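Local coordinates for N-acetyltransferase family protein (Bacillus anthracis, PDB 3LNB) that catalyses the acetyl-CoA-dependent N-acetylation of arylamines, and inactivates the sulfonamide antibiotic sulfamethoxazole, at residues S173-T185 and G189-K197. The protein carries 1 engineered substitution. Numbering follows the deposited sequence.
Sequences SSQTGEYRIRKRT and GTHILEMRK. With FMT (formic acid), chain C.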
loop_
_atom_site.group_PDB
_atom_site.type_symbol
_atom_site.label_atom_id
_atom_site.label_comp_id
_atom_site.label_asym_id
_atom_site.label_seq_id
_atom_site.Cartn_x
_atom_site.Cartn_y
_atom_site.Cartn_z
ATOM N N SER A 173 5.132 10.756 11.932
ATOM C CA SER A 173 6.480 10.322 11.599
ATOM C C SER A 173 6.650 8.838 11.855
ATOM O O SER A 173 6.067 8.284 12.787
ATOM C CB SER A 173 7.512 11.110 12.413
ATOM O OG SER A 173 7.390 10.833 13.793
ATOM N N SER A 174 7.421 8.185 10.995
ATOM C CA SER A 174 7.692 6.767 11.147
ATOM C C SER A 174 9.093 6.546 10.610
ATOM O O SER A 174 9.774 7.499 10.247
ATOM C CB SER A 174 6.675 5.926 10.362
ATOM O OG SER A 174 6.829 6.077 8.961
ATOM N N GLN A 175 9.527 5.296 10.557
ATOM C CA GLN A 175 10.857 5.004 10.049
ATOM C C GLN A 175 10.973 5.317 8.556
ATOM O O GLN A 175 12.071 5.447 8.033
ATOM C CB GLN A 175 11.201 3.534 10.295
ATOM C CG GLN A 175 10.316 2.550 9.545
ATOM C CD GLN A 175 10.760 1.109 9.733
ATOM O OE1 GLN A 175 10.758 0.591 10.848
ATOM N NE2 GLN A 175 11.152 0.458 8.638
ATOM N N THR A 176 9.848 5.456 7.865
ATOM C CA THR A 176 9.913 5.725 6.432
ATOM C C THR A 176 9.967 7.213 6.093
ATOM O O THR A 176 10.269 7.585 4.958
ATOM C CB THR A 176 8.719 5.098 5.679
ATOM O OG1 THR A 176 7.527 5.834 5.974
ATOM C CG2 THR A 176 8.533 3.630 6.094
ATOM N N GLY A 177 9.673 8.056 7.078
ATOM C CA GLY A 177 9.695 9.488 6.852
ATOM C C GLY A 177 8.588 10.199 7.606
ATOM O O GLY A 177 8.053 9.669 8.579
ATOM N N GLU A 178 8.253 11.408 7.163
ATOM C CA GLU A 178 7.203 12.197 7.799
ATOM C C GLU A 178 6.062 12.431 6.821
ATOM O O GLU A 178 6.292 12.567 5.619
ATOM C CB GLU A 178 7.751 13.543 8.258
ATOM C CG GLU A 178 8.978 13.461 9.145
ATOM C CD GLU A 178 9.203 14.755 9.913
ATOM O OE1 GLU A 178 9.304 15.823 9.275
ATOM O OE2 GLU A 178 9.270 14.702 11.158
ATOM N N TYR A 179 4.837 12.491 7.339
ATOM C CA TYR A 179 3.661 12.698 6.496
ATOM C C TYR A 179 2.617 13.619 7.123
ATOM O O TYR A 179 2.485 13.685 8.343
ATOM C CB TYR A 179 2.997 11.354 6.180
ATOM C CG TYR A 179 3.961 10.303 5.687
ATOM C CD1 TYR A 179 4.710 9.542 6.585
ATOM C CD2 TYR A 179 4.144 10.089 4.328
ATOM C CE1 TYR A 179 5.626 8.588 6.136
ATOM C CE2 TYR A 179 5.051 9.141 3.864
ATOM C CZ TYR A 179 5.791 8.396 4.773
ATOM O OH TYR A 179 6.703 7.474 4.316
ATOM N N ARG A 180 1.871 14.313 6.271
ATOM C CA ARG A 180 0.827 15.216 6.721
ATOM C C ARG A 180 -0.239 15.365 5.648
ATOM O O ARG A 180 0.039 15.236 4.452
ATOM C CB ARG A 180 1.406 16.600 7.040
ATOM C CG ARG A 180 1.852 17.391 5.815
ATOM C CD ARG A 180 2.440 18.755 6.186
ATOM N NE ARG A 180 2.881 19.480 4.995
ATOM C CZ ARG A 180 3.563 20.626 5.005
ATOM N NH1 ARG A 180 3.896 21.204 6.152
ATOM N NH2 ARG A 180 3.911 21.197 3.857
ATOM N N ILE A 181 -1.460 15.631 6.093
ATOM C CA ILE A 181 -2.589 15.829 5.200
ATOM C C ILE A 181 -2.922 17.316 5.137
ATOM O O ILE A 181 -2.882 18.022 6.152
ATOM C CB ILE A 181 -3.850 15.089 5.698
ATOM C CG1 ILE A 181 -3.610 13.577 5.716
ATOM C CG2 ILE A 181 -5.037 15.440 4.805
ATOM C CD1 ILE A 181 -3.222 12.995 4.363
ATOM N N ARG A 182 -3.244 17.782 3.935
ATOM C CA ARG A 182 -3.615 19.169 3.712
ATOM C C ARG A 182 -4.767 19.208 2.714
ATOM O O ARG A 182 -4.763 18.483 1.709
ATOM C CB ARG A 182 -2.426 19.965 3.161
ATOM C CG ARG A 182 -1.323 20.254 4.174
ATOM C CD ARG A 182 -1.775 21.294 5.191
ATOM N NE ARG A 182 -0.690 21.727 6.070
ATOM C CZ ARG A 182 -0.193 21.003 7.070
ATOM N NH1 ARG A 182 -0.677 19.795 7.326
ATOM N NH2 ARG A 182 0.779 21.497 7.829
ATOM N N LYS A 183 -5.765 20.031 3.009
ATOM C CA LYS A 183 -6.899 20.171 2.121
ATOM C C LYS A 183 -6.520 21.273 1.145
ATOM O O LYS A 183 -6.717 22.453 1.412
ATOM C CB LYS A 183 -8.154 20.565 2.902
ATOM C CG LYS A 183 -9.408 20.622 2.050
ATOM C CD LYS A 183 -10.643 20.786 2.916
ATOM C CE LYS A 183 -11.906 20.749 2.086
ATOM N NZ LYS A 183 -11.994 21.929 1.185
ATOM N N ARG A 184 -5.939 20.874 0.024
ATOM C CA ARG A 184 -5.520 21.815 -0.998
ATOM C C ARG A 184 -6.012 21.280 -2.326
ATOM O O ARG A 184 -5.824 20.108 -2.642
ATOM C CB ARG A 184 -3.993 21.934 -1.031
ATOM C CG ARG A 184 -3.364 22.413 0.274
ATOM C CD ARG A 184 -3.511 23.915 0.464
ATOM N NE ARG A 184 -2.866 24.382 1.690
ATOM C CZ ARG A 184 -3.368 24.238 2.916
ATOM N NH1 ARG A 184 -2.695 24.697 3.965
ATOM N NH2 ARG A 184 -4.545 23.648 3.099
ATOM N N THR A 185 -6.656 22.139 -3.098
ATOM C CA THR A 185 -7.153 21.728 -4.393
ATOM C C THR A 185 -5.967 21.641 -5.349
ATOM O O THR A 185 -5.043 22.458 -5.284
ATOM C CB THR A 185 -8.172 22.744 -4.942
ATOM O OG1 THR A 185 -9.243 22.903 -4.006
ATOM C CG2 THR A 185 -8.736 22.261 -6.265
ATOM N N GLY A 189 -7.303 16.666 -7.390
ATOM C CA GLY A 189 -8.097 16.458 -6.193
ATOM C C GLY A 189 -8.395 17.651 -5.307
ATOM O O GLY A 189 -8.177 18.803 -5.683
ATOM N N THR A 190 -8.900 17.353 -4.113
ATOM C CA THR A 190 -9.259 18.364 -3.129
ATOM C C THR A 190 -8.332 18.300 -1.918
ATOM O O THR A 190 -8.224 19.261 -1.156
ATOM C CB THR A 190 -10.709 18.164 -2.646
ATOM O OG1 THR A 190 -10.887 16.807 -2.220
ATOM C CG2 THR A 190 -11.684 18.447 -3.766
ATOM N N HIS A 191 -7.672 17.160 -1.745
ATOM C CA HIS A 191 -6.758 16.960 -0.625
ATOM C C HIS A 191 -5.461 16.350 -1.140
ATOM O O HIS A 191 -5.406 15.821 -2.252
ATOM C CB HIS A 191 -7.360 15.998 0.410
ATOM C CG HIS A 191 -8.696 16.421 0.939
ATOM N ND1 HIS A 191 -9.789 16.634 0.126
ATOM C CD2 HIS A 191 -9.121 16.642 2.206
ATOM C CE1 HIS A 191 -10.830 16.967 0.868
ATOM N NE2 HIS A 191 -10.453 16.979 2.134
ATOM N N ILE A 192 -4.424 16.423 -0.316
ATOM C CA ILE A 192 -3.133 15.866 -0.669
ATOM C C ILE A 192 -2.474 15.284 0.565
ATOM O O ILE A 192 -2.779 15.665 1.695
ATOM C CB ILE A 192 -2.153 16.940 -1.233
ATOM C CG1 ILE A 192 -1.927 18.042 -0.190
ATOM C CG2 ILE A 192 -2.689 17.527 -2.527
ATOM C CD1 ILE A 192 -0.861 19.048 -0.585
ATOM N N LEU A 193 -1.593 14.326 0.333
ATOM C CA LEU A 193 -0.812 13.744 1.400
ATOM C C LEU A 193 0.582 14.178 0.981
ATOM O O LEU A 193 1.032 13.848 -0.118
ATOM C CB LEU A 193 -0.907 12.218 1.415
ATOM C CG LEU A 193 0.081 11.548 2.386
ATOM C CD1 LEU A 193 -0.385 10.155 2.743
ATOM C CD2 LEU A 193 1.469 11.497 1.763
ATOM N N GLU A 194 1.243 14.955 1.827
ATOM C CA GLU A 194 2.594 15.409 1.530
ATOM C C GLU A 194 3.544 14.583 2.373
ATOM O O GLU A 194 3.135 13.994 3.375
ATOM C CB GLU A 194 2.762 16.890 1.868
ATOM C CG GLU A 194 1.976 17.815 0.963
ATOM C CD GLU A 194 2.450 19.255 1.064
ATOM O OE1 GLU A 194 2.315 19.858 2.151
ATOM O OE2 GLU A 194 2.964 19.776 0.054
ATOM N N MET A 195 4.812 14.550 1.983
ATOM C CA MET A 195 5.788 13.763 2.719
ATOM C C MET A 195 7.213 14.276 2.534
ATOM O O MET A 195 7.486 15.067 1.632
ATOM C CB MET A 195 5.720 12.314 2.238
ATOM C CG MET A 195 6.261 12.131 0.822
ATOM S SD MET A 195 6.051 10.461 0.160
ATOM C CE MET A 195 6.282 10.793 -1.591
ATOM N N ARG A 196 8.111 13.806 3.398
ATOM C CA ARG A 196 9.530 14.157 3.347
ATOM C C ARG A 196 10.293 13.198 4.260
ATOM O O ARG A 196 9.682 12.464 5.046
ATOM C CB ARG A 196 9.764 15.602 3.810
ATOM C CG ARG A 196 9.435 15.858 5.269
ATOM C CD ARG A 196 9.938 17.229 5.740
ATOM N NE ARG A 196 9.603 17.471 7.143
ATOM C CZ ARG A 196 9.927 18.572 7.820
ATOM N NH1 ARG A 196 10.603 19.551 7.235
ATOM N NH2 ARG A 196 9.551 18.707 9.084
ATOM N N LYS A 197 11.619 13.199 4.149
ATOM C CA LYS A 197 12.457 12.339 4.983
ATOM C C LYS A 197 12.225 12.637 6.461
ATOM O O LYS A 197 12.544 13.733 6.942
ATOM C CB LYS A 197 13.939 12.553 4.666
ATOM C CG LYS A 197 14.414 11.983 3.337
ATOM C CD LYS A 197 13.941 12.820 2.156
ATOM C CE LYS A 197 14.587 12.329 0.872
ATOM N NZ LYS A 197 14.429 10.840 0.725
HETATM C C FMT C . 6.902 3.721 13.191
HETATM O O1 FMT C . 6.634 4.751 13.779
HETATM O O2 FMT C . 8.053 3.624 12.505
HETATM O O HOH W 1 -9.915 21.542 -1.603
#
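An antiparallel beta hairpin, strands 177-182 and 191-196, extends the large sheet of this arylamine N-acetyltransferase beyond strand 216-225. Paired main-chain bonds join E178 to R196, R180 to E194 and R182 to I192, while Y179-M195 and I181-L193 are the non-hydrogen-bonded pairs between them.

The two faces differ in character. On one, acid faces base at two of the three pairs, and R182 stands opposite I192. In one salt bridge E178 OE1 accepts from R196 NE at 2.7 Å and, weakly, from R196 NH2; in the other R180 NH2 (2.7 Å) and R180 NE (2.9 Å) both donate to E194 OE1. Each guanidinium thus presents its NE side to a single carboxylate oxygen. R180 and E194 run side by side with their flat groups only 20° apart, and R180 also makes a cation-pi contact with W215. The extended chains of R180 and R196 suit this partly exposed face, carrying their guanidinium groups alongside the carboxylates.

The other face is buried and mostly apolar. Y179 CD2 packs 3.4 Å from M195 CB and meets L193 CD2 near the ring's plane, while I181 CD1 rests on L193 CB at 3.8 Å. The M195 side chain lies about 7 Å from bound coenzyme A.

Where the connecting loop begins, H191 and T190 form a classic beta bulge opposite F221. A chi1 of -175° carries K183 CG over the face of the H191 ring in a CH-pi contact, 4.0 Å from its centroid.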